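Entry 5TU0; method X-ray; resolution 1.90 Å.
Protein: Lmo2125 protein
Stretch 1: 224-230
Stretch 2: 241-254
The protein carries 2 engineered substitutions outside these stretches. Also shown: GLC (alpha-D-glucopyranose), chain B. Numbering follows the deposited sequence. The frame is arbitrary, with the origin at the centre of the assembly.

Stretch 1 224-230: IQDQFVK
Stretch 2 241-254: WSAANYKEAKINYG

The two stretches meet in a small, mainly apolar contact, in which Phe228 and Val229 on one helix pack against Tyr246, Ala249 and Ile251 on and just beyond another. It buries 372 Å², both sides summed, and no clear hydrogen bond or salt bridge crosses it.

Residues 224-229 form the end of a helix with phi/psi near -65/-45, relaxing to -66/-22 at Val229; Lys230 leaves the helix at -99/10. Residues 243-248 are also helical. The two axes run in roughly the same direction, at 40° (signed crossing angle -40°), and approach to 11.2 Å. The register sets Gln225 CA 9.0 Å from Ser242 CA and Val229 CA 6.6 Å from Tyr246 CA, so the chains draw closer toward the C-terminal end.

After Ala249 (-84/4), Lys250 adopts positive phi (59/26). Ile251 N donates to Tyr246 O at 3.2 Å and Lys250 N to Lys247 O at 3.1 Å, completing a Schellman motif. The chain then extends through Ile251 (-73/133) and Asn252 (-79/70) into the strand at Tyr253 (-87/154) and Gly254 (-127/162).

Phe228, buried and with its CA-to-CB bond toward stretch 2, has chi1 t and chi2 71°. Its edge meets the face of the Tyr246 ring: the centroids are 4.9 Å apart, the planes lie at 66°, and Phe228 CD2 is 3.8 Å from Tyr246 CE1. Tyr246 has chi1 m and chi2 -37°; its CA-to-CB bond points sideways, but the side-chain end comes nearer. A flat ring suits this site because it offers a face to Phe228 and an edge to Val229, whose CG2 lies 3.9 Å from Tyr246 CD1. At the tip of the ring, Tyr246 OH is 2.7 Å from the modelled Gln225 NE2, an amide probably turned over (chi1 m, chi2 m), so the bonding is left open.

Val229, chi1 t, also places CG1 3.6 Å from Ala249 CB; the short alanine side chain accommodates this close approach. Ile251, with chi1 and chi2 both m, points its CA-to-CB bond toward stretch 1. Its CD1 reaches the end of the helix, 3.3 Å from Val229 O and 3.9 Å from Phe228 O, while its CG2 lies 4.3 Å from Phe228 CE2. The branched side chain thus touches both backbone and ring. Tyr253, chi1 p, contributes CB at 4.2 Å from Phe228 CZ, near the plane of that ring, while its side-chain end leads away.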

# COMPACT_ATOMS: atom_id res chain seq x y z
N ILE A 224 -19.28 -1.82 0.04
CA ILE A 224 -18.74 -0.50 0.30
C ILE A 224 -18.64 0.36 -0.98
O ILE A 224 -19.02 1.53 -0.94
CB ILE A 224 -17.37 -0.60 1.01
CG1 ILE A 224 -17.56 -1.18 2.41
CG2 ILE A 224 -16.69 0.76 1.12
CD1 ILE A 224 -16.25 -1.62 3.05
N GLN A 225 -18.14 -0.20 -2.08
CA GLN A 225 -18.01 0.55 -3.34
C GLN A 225 -19.37 0.93 -3.90
O GLN A 225 -19.55 2.02 -4.44
CB GLN A 225 -17.22 -0.23 -4.39
CG GLN A 225 -15.83 -0.66 -3.95
CD GLN A 225 -15.02 0.47 -3.37
OE1 GLN A 225 -14.40 0.33 -2.31
NE2 GLN A 225 -15.02 1.60 -4.05
N ASP A 226 -20.31 -0.00 -3.79
CA ASP A 226 -21.66 0.20 -4.26
C ASP A 226 -22.30 1.38 -3.51
O ASP A 226 -22.93 2.24 -4.13
CB ASP A 226 -22.48 -1.09 -4.10
CG ASP A 226 -23.87 -0.98 -4.70
OD1 ASP A 226 -23.98 -0.80 -5.94
OD2 ASP A 226 -24.86 -1.13 -3.95
N GLN A 227 -22.13 1.43 -2.18
CA GLN A 227 -22.71 2.53 -1.37
C GLN A 227 -22.09 3.89 -1.69
O GLN A 227 -22.80 4.89 -1.85
CB GLN A 227 -22.58 2.24 0.14
CG GLN A 227 -23.33 1.01 0.61
CD GLN A 227 -24.84 1.15 0.52
OE1 GLN A 227 -25.52 0.32 -0.09
NE2 GLN A 227 -25.38 2.19 1.13
N PHE A 228 -20.77 3.94 -1.80
CA PHE A 228 -20.13 5.20 -2.11
C PHE A 228 -20.47 5.70 -3.54
O PHE A 228 -20.83 6.87 -3.72
CB PHE A 228 -18.62 5.10 -1.93
CG PHE A 228 -17.92 6.41 -1.99
CD1 PHE A 228 -18.07 7.33 -0.97
CD2 PHE A 228 -17.11 6.75 -3.08
CE1 PHE A 228 -17.43 8.56 -1.03
CE2 PHE A 228 -16.46 7.97 -3.13
CZ PHE A 228 -16.62 8.88 -2.10
N VAL A 229 -20.37 4.81 -4.52
CA VAL A 229 -20.64 5.15 -5.94
C VAL A 229 -22.11 5.53 -6.18
O VAL A 229 -22.42 6.23 -7.15
CB VAL A 229 -20.16 4.04 -6.91
CG1 VAL A 229 -20.59 4.31 -8.34
CG2 VAL A 229 -18.64 3.93 -6.87
N LYS A 230 -23.01 5.09 -5.31
CA LYS A 230 -24.42 5.44 -5.45
C LYS A 230 -24.86 6.59 -4.55
O LYS A 230 -26.05 6.88 -4.45
CB LYS A 230 -25.31 4.20 -5.24
CG LYS A 230 -25.18 3.22 -6.38
CD LYS A 230 -25.99 1.97 -6.18
CE LYS A 230 -25.93 1.10 -7.42
NZ LYS A 230 -26.61 -0.20 -7.21
N TRP A 241 -5.91 3.54 -5.87
CA TRP A 241 -6.36 2.76 -7.04
C TRP A 241 -7.86 2.89 -7.34
O TRP A 241 -8.26 2.68 -8.47
CB TRP A 241 -5.99 1.27 -6.88
CG TRP A 241 -6.50 0.64 -5.61
CD1 TRP A 241 -7.73 0.09 -5.41
CD2 TRP A 241 -5.80 0.52 -4.37
NE1 TRP A 241 -7.83 -0.37 -4.12
CE2 TRP A 241 -6.66 -0.13 -3.46
CE3 TRP A 241 -4.51 0.88 -3.93
CZ2 TRP A 241 -6.30 -0.41 -2.14
CZ3 TRP A 241 -4.14 0.59 -2.61
CH2 TRP A 241 -5.04 -0.05 -1.73
N SER A 242 -8.67 3.25 -6.34
CA SER A 242 -10.11 3.39 -6.55
C SER A 242 -10.58 4.72 -7.18
O SER A 242 -11.71 4.81 -7.66
CB SER A 242 -10.85 3.21 -5.23
OG SER A 242 -10.58 1.96 -4.66
N ALA A 243 -9.74 5.75 -7.13
CA ALA A 243 -10.11 7.08 -7.64
C ALA A 243 -10.63 7.04 -9.09
O ALA A 243 -11.68 7.62 -9.38
CB ALA A 243 -8.95 8.05 -7.52
N ALA A 244 -9.91 6.34 -9.96
CA ALA A 244 -10.31 6.18 -11.36
C ALA A 244 -11.78 5.77 -11.49
O ALA A 244 -12.50 6.32 -12.32
CB ALA A 244 -9.41 5.17 -12.06
N ASN A 245 -12.22 4.82 -10.66
CA ASN A 245 -13.63 4.36 -10.66
C ASN A 245 -14.60 5.45 -10.25
O ASN A 245 -15.70 5.54 -10.79
CB ASN A 245 -13.84 3.18 -9.70
CG ASN A 245 -13.08 1.94 -10.12
OD1 ASN A 245 -12.82 1.73 -11.30
ND2 ASN A 245 -12.75 1.09 -9.16
N TYR A 246 -14.22 6.27 -9.28
CA TYR A 246 -15.11 7.34 -8.83
C TYR A 246 -15.18 8.43 -9.89
O TYR A 246 -16.21 9.07 -10.03
CB TYR A 246 -14.69 7.90 -7.47
CG TYR A 246 -14.42 6.83 -6.41
CD1 TYR A 246 -15.20 5.68 -6.35
CD2 TYR A 246 -13.43 7.00 -5.46
CE1 TYR A 246 -14.97 4.71 -5.39
CE2 TYR A 246 -13.19 6.04 -4.49
CZ TYR A 246 -13.97 4.89 -4.46
OH TYR A 246 -13.74 3.93 -3.52
N LYS A 247 -14.08 8.63 -10.63
CA LYS A 247 -14.06 9.59 -11.75
C LYS A 247 -14.97 9.09 -12.88
O LYS A 247 -15.73 9.87 -13.45
CB LYS A 247 -12.64 9.82 -12.27
CG LYS A 247 -11.76 10.59 -11.30
CD LYS A 247 -10.37 10.92 -11.84
CE LYS A 247 -9.51 9.68 -11.97
NZ LYS A 247 -8.11 10.02 -12.34
N GLU A 248 -14.90 7.79 -13.17
CA GLU A 248 -15.76 7.16 -14.19
C GLU A 248 -17.25 7.28 -13.84
O GLU A 248 -18.08 7.50 -14.71
CB GLU A 248 -15.42 5.68 -14.36
CG GLU A 248 -14.10 5.37 -15.07
CD GLU A 248 -14.15 5.60 -16.58
OE1 GLU A 248 -15.12 6.22 -17.09
OE2 GLU A 248 -13.20 5.15 -17.27
N ALA A 249 -17.56 7.14 -12.55
CA ALA A 249 -18.95 7.23 -12.07
C ALA A 249 -19.41 8.68 -11.82
O ALA A 249 -20.52 8.90 -11.34
CB ALA A 249 -19.12 6.39 -10.82
N LYS A 250 -18.56 9.65 -12.14
CA LYS A 250 -18.89 11.09 -12.00
C LYS A 250 -19.28 11.59 -10.58
O LYS A 250 -19.99 12.58 -10.44
CB LYS A 250 -19.95 11.50 -13.05
CG LYS A 250 -19.43 11.52 -14.47
CD LYS A 250 -20.53 11.94 -15.44
CE LYS A 250 -19.96 12.40 -16.77
NZ LYS A 250 -19.13 11.35 -17.43
N ILE A 251 -18.80 10.90 -9.56
CA ILE A 251 -19.04 11.29 -8.17
C ILE A 251 -18.20 12.53 -7.90
O ILE A 251 -17.02 12.56 -8.24
CB ILE A 251 -18.62 10.16 -7.19
CG1 ILE A 251 -19.54 8.94 -7.34
CG2 ILE A 251 -18.63 10.62 -5.74
CD1 ILE A 251 -20.98 9.20 -6.88
N ASN A 252 -18.81 13.54 -7.29
CA ASN A 252 -18.08 14.76 -6.94
C ASN A 252 -17.30 14.44 -5.65
O ASN A 252 -17.62 14.96 -4.57
CB ASN A 252 -19.05 15.93 -6.74
CG ASN A 252 -18.35 17.24 -6.44
OD1 ASN A 252 -17.14 17.38 -6.64
ND2 ASN A 252 -19.11 18.22 -5.95
N TYR A 253 -16.28 13.60 -5.78
CA TYR A 253 -15.53 13.13 -4.62
C TYR A 253 -14.40 14.06 -4.23
O TYR A 253 -13.87 14.82 -5.04
CB TYR A 253 -14.99 11.69 -4.83
CG TYR A 253 -13.82 11.58 -5.80
CD1 TYR A 253 -12.51 11.71 -5.36
CD2 TYR A 253 -14.04 11.38 -7.15
CE1 TYR A 253 -11.45 11.63 -6.24
CE2 TYR A 253 -12.99 11.31 -8.05
CZ TYR A 253 -11.70 11.44 -7.59
OH TYR A 253 -10.67 11.36 -8.49
N GLY A 254 -14.04 14.01 -2.96
CA GLY A 254 -12.93 14.75 -2.42
C GLY A 254 -12.07 13.73 -1.70
O GLY A 254 -12.52 12.64 -1.40
C1 GLC B . -5.61 -3.07 -7.23
C2 GLC B . -4.28 -2.34 -7.07
C3 GLC B . -3.42 -2.91 -5.93
C4 GLC B . -4.23 -3.16 -4.66
C5 GLC B . -5.50 -3.94 -4.98
C6 GLC B . -6.34 -4.15 -3.72
O1 GLC B . -5.41 -4.35 -7.85
O2 GLC B . -3.55 -2.42 -8.29
O3 GLC B . -2.36 -2.00 -5.63
O4 GLC B . -3.41 -3.89 -3.74
O5 GLC B . -6.27 -3.23 -5.96
O6 GLC B . -7.72 -4.37 -4.05